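Local coordinates for protein-glutaminase (Chryseobacterium proteolyticum, PDB 3A54) that probably hydrolyses the side-chain amide of protein-bound glutamine to glutamate with release of ammonia, and is captured here in its proenzyme form, at residues F43-Q48 with G155-A160. The protein carries 1 engineered substitution. Sequence-based numbering, arbitrary orientation.
Engineered in segment 43-48: Q47 (natural residue Ala).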
loop_
_atom_site.group_PDB
_atom_site.type_symbol
_atom_site.label_atom_id
_atom_site.label_comp_id
_atom_site.label_asym_id
_atom_site.label_seq_id
_atom_site.Cartn_x
_atom_site.Cartn_y
_atom_site.Cartn_z
ATOM N N PHE A 43 -5.998 -2.306 8.299
ATOM C CA PHE A 43 -6.289 -0.889 8.469
ATOM C C PHE A 43 -5.996 -0.140 7.180
ATOM O O PHE A 43 -5.241 -0.618 6.332
ATOM C CB PHE A 43 -5.421 -0.276 9.581
ATOM C CG PHE A 43 -5.670 -0.839 10.952
ATOM C CD1 PHE A 43 -6.895 -0.696 11.568
ATOM C CD2 PHE A 43 -4.649 -1.436 11.655
ATOM C CE1 PHE A 43 -7.110 -1.190 12.855
ATOM C CE2 PHE A 43 -4.856 -1.933 12.935
ATOM C CZ PHE A 43 -6.093 -1.818 13.526
ATOM N N MET A 44 -6.559 1.053 7.041
ATOM C CA MET A 44 -6.268 1.865 5.866
ATOM C C MET A 44 -4.775 2.161 5.749
ATOM O O MET A 44 -4.074 2.278 6.767
ATOM C CB MET A 44 -7.043 3.186 5.912
ATOM C CG MET A 44 -6.596 4.129 7.024
ATOM S SD MET A 44 -7.537 5.664 7.112
ATOM C CE MET A 44 -6.907 6.520 5.679
ATOM N N LEU A 45 -4.320 2.255 4.497
ATOM C CA LEU A 45 -2.967 2.672 4.127
ATOM C C LEU A 45 -1.871 1.650 4.435
ATOM O O LEU A 45 -1.144 1.231 3.533
ATOM C CB LEU A 45 -2.632 4.048 4.709
ATOM C CG LEU A 45 -1.452 4.772 4.068
ATOM C CD1 LEU A 45 -1.657 4.913 2.556
ATOM C CD2 LEU A 45 -1.252 6.133 4.713
ATOM N N THR A 46 -1.741 1.249 5.694
ATOM C CA THR A 46 -0.734 0.246 6.026
ATOM C C THR A 46 -1.092 -1.108 5.410
ATOM O O THR A 46 -2.268 -1.479 5.360
ATOM C CB THR A 46 -0.538 0.096 7.555
ATOM O OG1 THR A 46 0.395 -0.963 7.810
ATOM C CG2 THR A 46 -1.849 -0.234 8.241
ATOM N N GLN A 47 -0.082 -1.840 4.937
ATOM C CA GLN A 47 -0.276 -3.198 4.425
ATOM C C GLN A 47 -0.293 -4.245 5.526
ATOM O O GLN A 47 -0.546 -5.421 5.273
ATOM C CB GLN A 47 0.857 -3.577 3.481
ATOM C CG GLN A 47 0.997 -2.678 2.301
ATOM C CD GLN A 47 2.177 -3.067 1.435
ATOM O OE1 GLN A 47 3.273 -2.498 1.560
ATOM N NE2 GLN A 47 1.966 -4.041 0.548
ATOM N N GLN A 48 0.006 -3.824 6.743
ATOM C CA GLN A 48 0.192 -4.806 7.790
ATOM C C GLN A 48 -1.099 -5.335 8.396
ATOM O O GLN A 48 -2.095 -4.626 8.520
ATOM C CB GLN A 48 1.136 -4.263 8.846
ATOM C CG GLN A 48 2.464 -3.889 8.232
ATOM C CD GLN A 48 3.491 -3.505 9.250
ATOM O OE1 GLN A 48 3.851 -4.297 10.116
ATOM N NE2 GLN A 48 3.980 -2.291 9.152
ATOM N N GLY A 155 4.631 0.136 3.077
ATOM C CA GLY A 155 4.936 1.345 2.339
ATOM C C GLY A 155 4.705 1.260 0.842
ATOM O O GLY A 155 5.159 2.131 0.105
ATOM N N CYS A 156 3.992 0.227 0.391
ATOM C CA CYS A 156 3.717 0.067 -1.044
ATOM C C CYS A 156 3.137 1.339 -1.649
ATOM O O CYS A 156 3.455 1.702 -2.791
ATOM C CB CYS A 156 2.771 -1.110 -1.306
ATOM S SG CYS A 156 1.153 -1.001 -0.485
ATOM N N TYR A 157 2.283 2.001 -0.874
ATOM C CA TYR A 157 1.586 3.195 -1.327
ATOM C C TYR A 157 2.558 4.324 -1.646
ATOM O O TYR A 157 2.404 5.030 -2.651
ATOM C CB TYR A 157 0.575 3.647 -0.271
ATOM C CG TYR A 157 1.136 3.763 1.139
ATOM C CD1 TYR A 157 1.162 2.666 2.000
ATOM C CD2 TYR A 157 1.633 4.975 1.605
ATOM C CE1 TYR A 157 1.679 2.782 3.292
ATOM C CE2 TYR A 157 2.139 5.102 2.891
ATOM C CZ TYR A 157 2.166 4.008 3.722
ATOM O OH TYR A 157 2.671 4.158 4.992
ATOM N N ALA A 158 3.568 4.500 -0.794
ATOM C CA ALA A 158 4.562 5.534 -1.029
ATOM C C ALA A 158 5.453 5.165 -2.215
ATOM O O ALA A 158 5.776 6.019 -3.045
ATOM C CB ALA A 158 5.403 5.771 0.226
ATOM N N ARG A 159 5.848 3.896 -2.306
ATOM C CA ARG A 159 6.681 3.472 -3.429
ATOM C C ARG A 159 5.951 3.701 -4.752
ATOM O O ARG A 159 6.552 4.173 -5.715
ATOM C CB ARG A 159 7.120 2.005 -3.308
ATOM C CG ARG A 159 7.932 1.685 -2.042
ATOM C CD ARG A 159 8.732 0.391 -2.193
ATOM N NE ARG A 159 7.915 -0.767 -2.541
ATOM C CZ ARG A 159 7.234 -1.496 -1.659
ATOM N NH1 ARG A 159 7.273 -1.197 -0.363
ATOM N NH2 ARG A 159 6.533 -2.542 -2.071
ATOM N N ALA A 160 4.659 3.380 -4.793
ATOM C CA ALA A 160 3.896 3.526 -6.039
ATOM C C ALA A 160 3.727 4.995 -6.427
ATOM O O ALA A 160 3.814 5.352 -7.611
ATOM C CB ALA A 160 2.536 2.834 -5.934
HETATM O O HOH W 1 5.552 -3.354 0.524
#
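L45 meets Y157 through its methyl CD1, which sits over one face of the phenol ring in a CH-pi contact, 3.5 Å from the centroid and 18° off the normal; the two side chains cross at about a right angle. L45 CG lies anti to the backbone N (chi1 -162°), which carries the branch across the ring. On the opposite face backbone C of G155 lies near the rim. L45 O also comes within 3.1 Å of Y157 CD1, while its hydrogen bond goes to Y196 OH. T46 turns its side chain from the helix: OG1 accepts from Q48 N at 3.1 Å, an ST turn, and is also bonded to D154, whose carboxylate binds Q47 N as well. These bonds brace the turn just before Q47, an engineered replacement of alanine, whose side chain runs out straight past CG to the helix N-terminus. Q47 OE1 accepts from C156 N at 3.1 Å, with the donor 53° out of the carbonyl plane, and takes a second bond from water 1 at 2.6 Å; that water in turn accepts from R159 NH2. Q47 NE2 is bonded to Y196 O, so both ends of the amide are fixed. C156 SG stands 3.0 Å from Q47 CD, practically straight above the amide plane and on the same side as C156 N, close to the direction from which a thiolate would probably attack. With G155 as N-cap, C156 in the helix's first turn and H197 touching both Q47 and C156, the geometry resembles a substrate glutamine in a papain-like active site, consistent with a Cys-His-Asp triad of C156, H197 and D217, C156 N serving as an oxyanion-hole donor.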